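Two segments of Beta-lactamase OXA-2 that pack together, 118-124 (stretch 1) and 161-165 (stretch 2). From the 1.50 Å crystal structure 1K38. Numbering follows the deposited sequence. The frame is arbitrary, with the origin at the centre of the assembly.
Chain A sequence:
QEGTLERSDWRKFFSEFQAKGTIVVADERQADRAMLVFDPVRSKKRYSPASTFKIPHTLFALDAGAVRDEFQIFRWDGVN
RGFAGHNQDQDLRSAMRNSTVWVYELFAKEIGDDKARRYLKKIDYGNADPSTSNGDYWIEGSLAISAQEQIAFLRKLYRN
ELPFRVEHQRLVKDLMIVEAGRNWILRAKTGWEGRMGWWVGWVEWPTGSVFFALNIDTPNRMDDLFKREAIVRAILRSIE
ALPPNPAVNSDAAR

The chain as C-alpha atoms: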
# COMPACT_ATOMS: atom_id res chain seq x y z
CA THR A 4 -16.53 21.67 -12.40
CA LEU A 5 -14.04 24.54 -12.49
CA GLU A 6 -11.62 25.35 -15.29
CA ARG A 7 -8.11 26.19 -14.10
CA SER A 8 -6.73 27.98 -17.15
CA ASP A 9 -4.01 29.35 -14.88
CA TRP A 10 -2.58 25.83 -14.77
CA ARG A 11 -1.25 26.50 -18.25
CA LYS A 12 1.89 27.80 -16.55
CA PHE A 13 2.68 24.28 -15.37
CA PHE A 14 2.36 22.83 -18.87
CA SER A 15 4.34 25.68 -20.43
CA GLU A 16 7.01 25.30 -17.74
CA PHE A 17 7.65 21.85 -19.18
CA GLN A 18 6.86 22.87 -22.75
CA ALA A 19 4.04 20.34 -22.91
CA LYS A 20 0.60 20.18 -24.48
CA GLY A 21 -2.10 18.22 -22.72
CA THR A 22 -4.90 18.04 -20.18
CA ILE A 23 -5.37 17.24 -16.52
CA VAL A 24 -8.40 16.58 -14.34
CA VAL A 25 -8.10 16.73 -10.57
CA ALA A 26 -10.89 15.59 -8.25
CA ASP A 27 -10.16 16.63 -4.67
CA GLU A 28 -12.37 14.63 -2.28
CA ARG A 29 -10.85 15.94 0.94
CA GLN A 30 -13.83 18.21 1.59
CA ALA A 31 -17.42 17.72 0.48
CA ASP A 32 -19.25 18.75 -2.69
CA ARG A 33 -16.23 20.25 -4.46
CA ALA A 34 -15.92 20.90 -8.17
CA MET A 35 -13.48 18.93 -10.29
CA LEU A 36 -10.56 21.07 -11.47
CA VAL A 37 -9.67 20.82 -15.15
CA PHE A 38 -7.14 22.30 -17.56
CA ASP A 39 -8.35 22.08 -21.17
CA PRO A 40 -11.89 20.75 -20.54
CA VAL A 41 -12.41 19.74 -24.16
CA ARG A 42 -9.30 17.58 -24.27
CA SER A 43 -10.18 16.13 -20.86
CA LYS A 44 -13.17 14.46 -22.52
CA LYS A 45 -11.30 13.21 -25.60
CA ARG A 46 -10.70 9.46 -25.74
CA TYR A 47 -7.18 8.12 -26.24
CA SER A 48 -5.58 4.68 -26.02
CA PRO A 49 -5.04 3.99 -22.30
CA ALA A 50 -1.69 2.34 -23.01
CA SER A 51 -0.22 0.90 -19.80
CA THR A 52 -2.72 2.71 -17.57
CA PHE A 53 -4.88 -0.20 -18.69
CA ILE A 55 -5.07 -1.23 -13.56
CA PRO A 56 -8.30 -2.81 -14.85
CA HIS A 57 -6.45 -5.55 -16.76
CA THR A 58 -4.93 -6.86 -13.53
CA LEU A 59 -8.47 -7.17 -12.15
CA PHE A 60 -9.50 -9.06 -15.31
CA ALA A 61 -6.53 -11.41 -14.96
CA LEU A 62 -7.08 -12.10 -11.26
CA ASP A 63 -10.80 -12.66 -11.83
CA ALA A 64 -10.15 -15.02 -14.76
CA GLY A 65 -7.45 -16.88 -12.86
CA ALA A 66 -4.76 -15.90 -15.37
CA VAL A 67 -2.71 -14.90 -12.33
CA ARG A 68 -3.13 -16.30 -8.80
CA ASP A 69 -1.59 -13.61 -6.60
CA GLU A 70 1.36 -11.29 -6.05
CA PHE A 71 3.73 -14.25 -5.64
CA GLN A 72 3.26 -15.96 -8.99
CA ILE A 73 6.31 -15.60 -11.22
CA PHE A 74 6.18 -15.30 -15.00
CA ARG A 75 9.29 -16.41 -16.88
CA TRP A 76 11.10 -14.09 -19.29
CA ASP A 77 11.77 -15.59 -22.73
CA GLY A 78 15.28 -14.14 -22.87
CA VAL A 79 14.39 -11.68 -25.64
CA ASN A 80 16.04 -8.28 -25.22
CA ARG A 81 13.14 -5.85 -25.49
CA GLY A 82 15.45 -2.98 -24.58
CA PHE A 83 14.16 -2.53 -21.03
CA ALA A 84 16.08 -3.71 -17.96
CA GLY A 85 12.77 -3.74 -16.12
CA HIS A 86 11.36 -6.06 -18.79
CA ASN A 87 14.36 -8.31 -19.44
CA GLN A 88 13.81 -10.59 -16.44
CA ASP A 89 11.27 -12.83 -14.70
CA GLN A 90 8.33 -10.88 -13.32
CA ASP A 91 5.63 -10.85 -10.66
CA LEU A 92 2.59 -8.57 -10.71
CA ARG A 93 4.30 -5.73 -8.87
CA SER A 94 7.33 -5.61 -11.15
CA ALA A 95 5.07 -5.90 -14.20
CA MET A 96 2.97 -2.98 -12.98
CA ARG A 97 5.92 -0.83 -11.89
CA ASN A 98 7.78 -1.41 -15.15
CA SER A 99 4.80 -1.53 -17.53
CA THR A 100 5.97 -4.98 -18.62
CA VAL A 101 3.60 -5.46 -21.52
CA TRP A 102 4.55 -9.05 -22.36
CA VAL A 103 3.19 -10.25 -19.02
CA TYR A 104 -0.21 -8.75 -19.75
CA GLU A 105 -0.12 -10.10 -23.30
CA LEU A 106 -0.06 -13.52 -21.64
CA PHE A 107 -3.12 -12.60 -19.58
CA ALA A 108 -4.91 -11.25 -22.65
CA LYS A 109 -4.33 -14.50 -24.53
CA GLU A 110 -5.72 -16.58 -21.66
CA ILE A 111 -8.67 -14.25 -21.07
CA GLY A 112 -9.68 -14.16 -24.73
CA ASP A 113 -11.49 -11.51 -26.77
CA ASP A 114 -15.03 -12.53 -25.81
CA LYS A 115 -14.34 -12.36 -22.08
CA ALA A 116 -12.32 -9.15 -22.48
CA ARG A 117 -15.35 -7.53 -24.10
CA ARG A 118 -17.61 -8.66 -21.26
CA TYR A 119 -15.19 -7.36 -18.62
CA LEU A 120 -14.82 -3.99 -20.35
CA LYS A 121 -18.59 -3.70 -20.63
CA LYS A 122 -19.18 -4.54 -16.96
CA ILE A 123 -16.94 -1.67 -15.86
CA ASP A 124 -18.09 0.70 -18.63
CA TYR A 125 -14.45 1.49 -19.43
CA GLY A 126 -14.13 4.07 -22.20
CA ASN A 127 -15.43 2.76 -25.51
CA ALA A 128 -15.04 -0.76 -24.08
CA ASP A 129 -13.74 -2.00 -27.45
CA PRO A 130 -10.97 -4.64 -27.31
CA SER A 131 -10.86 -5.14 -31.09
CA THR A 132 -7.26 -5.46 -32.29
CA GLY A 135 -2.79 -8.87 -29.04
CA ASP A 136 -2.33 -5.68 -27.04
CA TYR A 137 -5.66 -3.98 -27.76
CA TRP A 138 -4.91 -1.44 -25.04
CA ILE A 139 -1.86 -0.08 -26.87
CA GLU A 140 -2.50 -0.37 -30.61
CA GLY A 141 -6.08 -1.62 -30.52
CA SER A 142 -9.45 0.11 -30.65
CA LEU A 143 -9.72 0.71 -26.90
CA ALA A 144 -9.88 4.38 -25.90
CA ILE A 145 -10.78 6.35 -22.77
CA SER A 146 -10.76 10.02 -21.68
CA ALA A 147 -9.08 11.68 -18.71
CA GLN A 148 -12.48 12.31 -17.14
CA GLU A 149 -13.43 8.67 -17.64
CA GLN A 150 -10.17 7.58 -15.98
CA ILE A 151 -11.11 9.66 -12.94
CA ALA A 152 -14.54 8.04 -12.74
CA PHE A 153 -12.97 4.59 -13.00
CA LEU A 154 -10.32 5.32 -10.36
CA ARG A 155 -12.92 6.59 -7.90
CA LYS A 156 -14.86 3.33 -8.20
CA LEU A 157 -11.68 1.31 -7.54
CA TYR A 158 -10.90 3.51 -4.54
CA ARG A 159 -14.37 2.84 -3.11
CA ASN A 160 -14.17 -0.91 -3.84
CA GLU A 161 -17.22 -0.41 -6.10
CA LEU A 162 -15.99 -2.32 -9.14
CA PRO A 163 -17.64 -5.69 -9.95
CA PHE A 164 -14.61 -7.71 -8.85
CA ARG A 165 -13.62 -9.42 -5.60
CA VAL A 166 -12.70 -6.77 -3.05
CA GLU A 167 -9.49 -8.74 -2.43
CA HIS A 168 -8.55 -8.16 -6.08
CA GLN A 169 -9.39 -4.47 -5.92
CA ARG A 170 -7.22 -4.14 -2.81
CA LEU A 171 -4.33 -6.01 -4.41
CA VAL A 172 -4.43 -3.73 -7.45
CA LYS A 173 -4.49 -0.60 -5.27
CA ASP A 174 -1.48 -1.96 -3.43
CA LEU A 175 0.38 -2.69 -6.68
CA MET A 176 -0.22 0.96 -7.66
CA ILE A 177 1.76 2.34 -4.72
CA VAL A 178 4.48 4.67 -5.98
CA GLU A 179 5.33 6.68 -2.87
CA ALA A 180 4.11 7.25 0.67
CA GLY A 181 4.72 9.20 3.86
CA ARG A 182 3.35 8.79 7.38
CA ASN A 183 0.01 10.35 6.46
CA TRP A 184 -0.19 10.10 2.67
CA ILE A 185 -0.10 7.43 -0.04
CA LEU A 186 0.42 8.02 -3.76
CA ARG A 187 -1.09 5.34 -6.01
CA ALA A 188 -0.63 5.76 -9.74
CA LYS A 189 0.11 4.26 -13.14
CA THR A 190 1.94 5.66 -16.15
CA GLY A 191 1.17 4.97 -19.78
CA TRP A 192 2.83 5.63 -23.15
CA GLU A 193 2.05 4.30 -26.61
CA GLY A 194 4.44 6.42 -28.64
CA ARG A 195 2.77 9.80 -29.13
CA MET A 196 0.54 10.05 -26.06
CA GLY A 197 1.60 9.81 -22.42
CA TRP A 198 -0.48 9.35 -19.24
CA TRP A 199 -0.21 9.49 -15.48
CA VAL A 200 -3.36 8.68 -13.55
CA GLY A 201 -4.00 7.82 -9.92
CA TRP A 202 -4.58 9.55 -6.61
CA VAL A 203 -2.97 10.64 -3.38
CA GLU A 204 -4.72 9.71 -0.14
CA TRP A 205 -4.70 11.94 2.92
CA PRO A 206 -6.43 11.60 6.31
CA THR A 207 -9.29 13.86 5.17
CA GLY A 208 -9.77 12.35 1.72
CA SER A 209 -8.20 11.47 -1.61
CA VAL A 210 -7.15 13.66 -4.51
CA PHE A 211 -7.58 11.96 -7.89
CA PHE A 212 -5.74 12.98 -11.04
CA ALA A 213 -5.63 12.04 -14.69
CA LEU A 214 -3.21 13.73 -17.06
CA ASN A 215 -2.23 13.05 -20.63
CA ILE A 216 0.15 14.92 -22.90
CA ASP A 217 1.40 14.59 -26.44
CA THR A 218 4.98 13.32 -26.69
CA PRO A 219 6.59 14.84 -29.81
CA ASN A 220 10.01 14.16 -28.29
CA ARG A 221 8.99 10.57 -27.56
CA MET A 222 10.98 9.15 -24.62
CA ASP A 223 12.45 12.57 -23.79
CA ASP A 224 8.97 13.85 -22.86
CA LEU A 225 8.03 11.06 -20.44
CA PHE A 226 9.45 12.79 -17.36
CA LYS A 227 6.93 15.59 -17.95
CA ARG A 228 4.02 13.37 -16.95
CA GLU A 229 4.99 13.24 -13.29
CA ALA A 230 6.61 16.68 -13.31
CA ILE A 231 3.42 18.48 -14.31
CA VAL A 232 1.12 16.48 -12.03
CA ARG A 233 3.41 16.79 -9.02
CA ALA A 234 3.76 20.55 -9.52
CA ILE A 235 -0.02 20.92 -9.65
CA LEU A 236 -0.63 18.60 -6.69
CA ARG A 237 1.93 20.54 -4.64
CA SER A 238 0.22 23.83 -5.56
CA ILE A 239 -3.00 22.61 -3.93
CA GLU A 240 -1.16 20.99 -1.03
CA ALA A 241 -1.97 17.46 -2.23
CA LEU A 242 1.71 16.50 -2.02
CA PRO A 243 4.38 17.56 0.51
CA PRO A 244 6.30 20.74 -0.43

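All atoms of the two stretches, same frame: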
# COMPACT_ATOMS: atom_id res chain seq x y z
N ARG A 118 -16.67 -8.62 -22.37
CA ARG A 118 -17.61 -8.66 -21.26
C ARG A 118 -17.08 -7.89 -20.05
O ARG A 118 -17.82 -7.16 -19.40
CB ARG A 118 -17.92 -10.10 -20.86
CG ARG A 118 -18.84 -10.83 -21.83
CD ARG A 118 -19.39 -12.11 -21.23
NE ARG A 118 -18.36 -13.13 -21.03
CZ ARG A 118 -17.75 -13.77 -22.02
NH1 ARG A 118 -18.07 -13.51 -23.28
NH2 ARG A 118 -16.83 -14.69 -21.75
N TYR A 119 -15.80 -8.06 -19.75
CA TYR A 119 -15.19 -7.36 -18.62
C TYR A 119 -15.23 -5.85 -18.84
O TYR A 119 -15.60 -5.09 -17.94
CB TYR A 119 -13.73 -7.78 -18.42
CG TYR A 119 -13.53 -9.08 -17.68
CD1 TYR A 119 -14.19 -9.33 -16.47
CD2 TYR A 119 -12.62 -10.03 -18.14
CE1 TYR A 119 -13.95 -10.50 -15.75
CE2 TYR A 119 -12.37 -11.20 -17.42
CZ TYR A 119 -13.04 -11.42 -16.23
OH TYR A 119 -12.77 -12.57 -15.52
N LEU A 120 -14.84 -5.41 -20.03
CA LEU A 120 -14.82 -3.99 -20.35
C LEU A 120 -16.22 -3.39 -20.25
O LEU A 120 -16.39 -2.27 -19.78
CB LEU A 120 -14.25 -3.76 -21.75
CG LEU A 120 -12.73 -3.92 -21.88
CD1 LEU A 120 -12.33 -4.00 -23.36
CD2 LEU A 120 -12.05 -2.74 -21.20
N LYS A 121 -17.21 -4.16 -20.68
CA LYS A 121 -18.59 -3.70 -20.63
C LYS A 121 -19.10 -3.60 -19.19
O LYS A 121 -19.81 -2.66 -18.84
CB LYS A 121 -19.50 -4.64 -21.43
CG LYS A 121 -20.92 -4.12 -21.62
CD LYS A 121 -21.79 -5.11 -22.39
CE LYS A 121 -22.23 -6.28 -21.51
NZ LYS A 121 -21.10 -7.05 -20.92
N LYS A 122 -18.72 -4.56 -18.35
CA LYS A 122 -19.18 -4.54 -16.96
C LYS A 122 -18.62 -3.37 -16.15
O LYS A 122 -19.22 -2.98 -15.16
CB LYS A 122 -18.87 -5.88 -16.27
CG LYS A 122 -17.41 -6.12 -15.92
CD LYS A 122 -17.16 -7.60 -15.64
CE LYS A 122 -18.13 -8.16 -14.60
NZ LYS A 122 -18.01 -9.64 -14.45
N ILE A 123 -17.49 -2.81 -16.57
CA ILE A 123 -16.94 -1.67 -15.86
C ILE A 123 -17.11 -0.38 -16.66
O ILE A 123 -16.60 0.67 -16.26
CB ILE A 123 -15.44 -1.84 -15.50
CG1 ILE A 123 -14.59 -2.03 -16.76
CG2 ILE A 123 -15.26 -3.03 -14.56
CD1 ILE A 123 -13.09 -1.99 -16.49
N ASP A 124 -17.82 -0.46 -17.78
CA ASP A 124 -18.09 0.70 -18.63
C ASP A 124 -16.82 1.53 -18.81
O ASP A 124 -16.81 2.74 -18.57
CB ASP A 124 -19.20 1.54 -17.98
CG ASP A 124 -19.63 2.71 -18.84
OD1 ASP A 124 -19.82 2.52 -20.06
OD2 ASP A 124 -19.80 3.81 -18.28
N GLU A 161 -15.93 -0.30 -5.40
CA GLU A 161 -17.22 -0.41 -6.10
C GLU A 161 -17.21 -1.15 -7.43
O GLU A 161 -18.26 -1.30 -8.06
CB GLU A 161 -17.80 0.98 -6.33
CG GLU A 161 -17.96 1.82 -5.09
CD GLU A 161 -18.48 3.21 -5.40
OE1 GLU A 161 -18.10 3.76 -6.46
OE2 GLU A 161 -19.25 3.75 -4.58
N LEU A 162 -16.04 -1.60 -7.88
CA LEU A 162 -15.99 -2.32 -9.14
C LEU A 162 -16.53 -3.73 -8.94
O LEU A 162 -16.46 -4.28 -7.84
CB LEU A 162 -14.56 -2.36 -9.68
CG LEU A 162 -13.96 -1.00 -10.07
CD1 LEU A 162 -12.50 -1.19 -10.44
CD2 LEU A 162 -14.73 -0.39 -11.24
N PRO A 163 -17.08 -4.33 -10.01
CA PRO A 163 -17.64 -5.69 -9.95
C PRO A 163 -16.59 -6.80 -9.96
O PRO A 163 -16.62 -7.69 -10.81
CB PRO A 163 -18.55 -5.73 -11.17
CG PRO A 163 -17.76 -4.93 -12.16
CD PRO A 163 -17.30 -3.74 -11.34
N PHE A 164 -15.68 -6.73 -9.00
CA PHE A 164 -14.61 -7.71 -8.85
C PHE A 164 -14.46 -7.97 -7.36
O PHE A 164 -14.89 -7.16 -6.54
CB PHE A 164 -13.29 -7.17 -9.40
CG PHE A 164 -13.28 -6.98 -10.88
CD1 PHE A 164 -13.06 -8.06 -11.73
CD2 PHE A 164 -13.51 -5.73 -11.44
CE1 PHE A 164 -13.09 -7.89 -13.12
CE2 PHE A 164 -13.54 -5.55 -12.82
CZ PHE A 164 -13.33 -6.63 -13.66
N ARG A 165 -13.85 -9.10 -7.00
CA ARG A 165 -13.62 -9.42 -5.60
C ARG A 165 -12.91 -8.25 -4.94
O ARG A 165 -11.98 -7.69 -5.52
CB ARG A 165 -12.72 -10.65 -5.46
CG ARG A 165 -13.31 -11.95 -5.97
CD ARG A 165 -12.28 -13.07 -5.86
NE ARG A 165 -12.78 -14.35 -6.36
CZ ARG A 165 -12.97 -15.42 -5.60
NH1 ARG A 165 -12.69 -15.38 -4.30
NH2 ARG A 165 -13.43 -16.54 -6.14
O HOH W 1 -15.89 -9.89 -12.48

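Packing of the end of a helix (118-124) against an irregular segment (161-165) in the β-lactamase OXA-2. Stretch 1 is helical through K122 and then leaves the helix at I123; stretch 2 has no regular secondary structure and ends at R165, the N-cap position of a following helix. The nearest CA atoms across the stretches are those of I123 and L162, 6.8 Å apart. No direct hydrogen bond joins the stretches, so the contact, which buries 254 Å² in total, rests on apolar side chains and one bridging water.

R118 makes no contact with stretch 2, but its carbonyl O accepts a 2.9 Å hydrogen bond from K122 N, part of the helical frame that positions the residues that do. Y119 is the first to reach across. Its CA-to-CB bond runs sideways to stretch 2, yet the ring extends far enough for CE1 to lie 3.8 Å from CE1 of F164. The ring centroids are 5.8 Å apart and the planes meet at 36°, an oblique pairing that brings carbon against carbon; Y119 OH is hydrogen-bonded elsewhere in the structure. L120 points away, and K121 is out of reach.

K122 points toward stretch 2 and lends it both carbon and charge. Its CG lies 4.0 Å from CG of P163, so the aliphatic part of the lysine lies against the CB and CG end of the proline ring, and its CD comes within 4.4 Å of F164 CZ. At the tip, NZ donates to water 1 (2.9 Å from NZ to the water O), and the same water donates to P163 O (2.9 Å from the water O), linking the ammonium group to a backbone carbonyl that it does not bond directly. NZ also sits 5.9 Å from the centroid of the F164 ring, 29° off its normal, too long for more than a weak cation-pi attraction.

I123 is buried and points toward stretch 2, and its CG2 methyl touches three consecutive residues there: CD2 of L162 at 4.3 Å, CD of P163 at 3.9 Å and CE2 of F164 at 3.5 Å. That methyl meets F164 at the ring edge, near the ring plane, as does Y119 CE1, so the phenylalanine offers its edge to both residues. F164 in turn has the largest area covered by the other stretch, 59 Å², just ahead of I123 with 57 Å². D124 is out of reach of stretch 2; its N donates to K121 O at 3.2 Å, a backbone bond that spans the end of the helix.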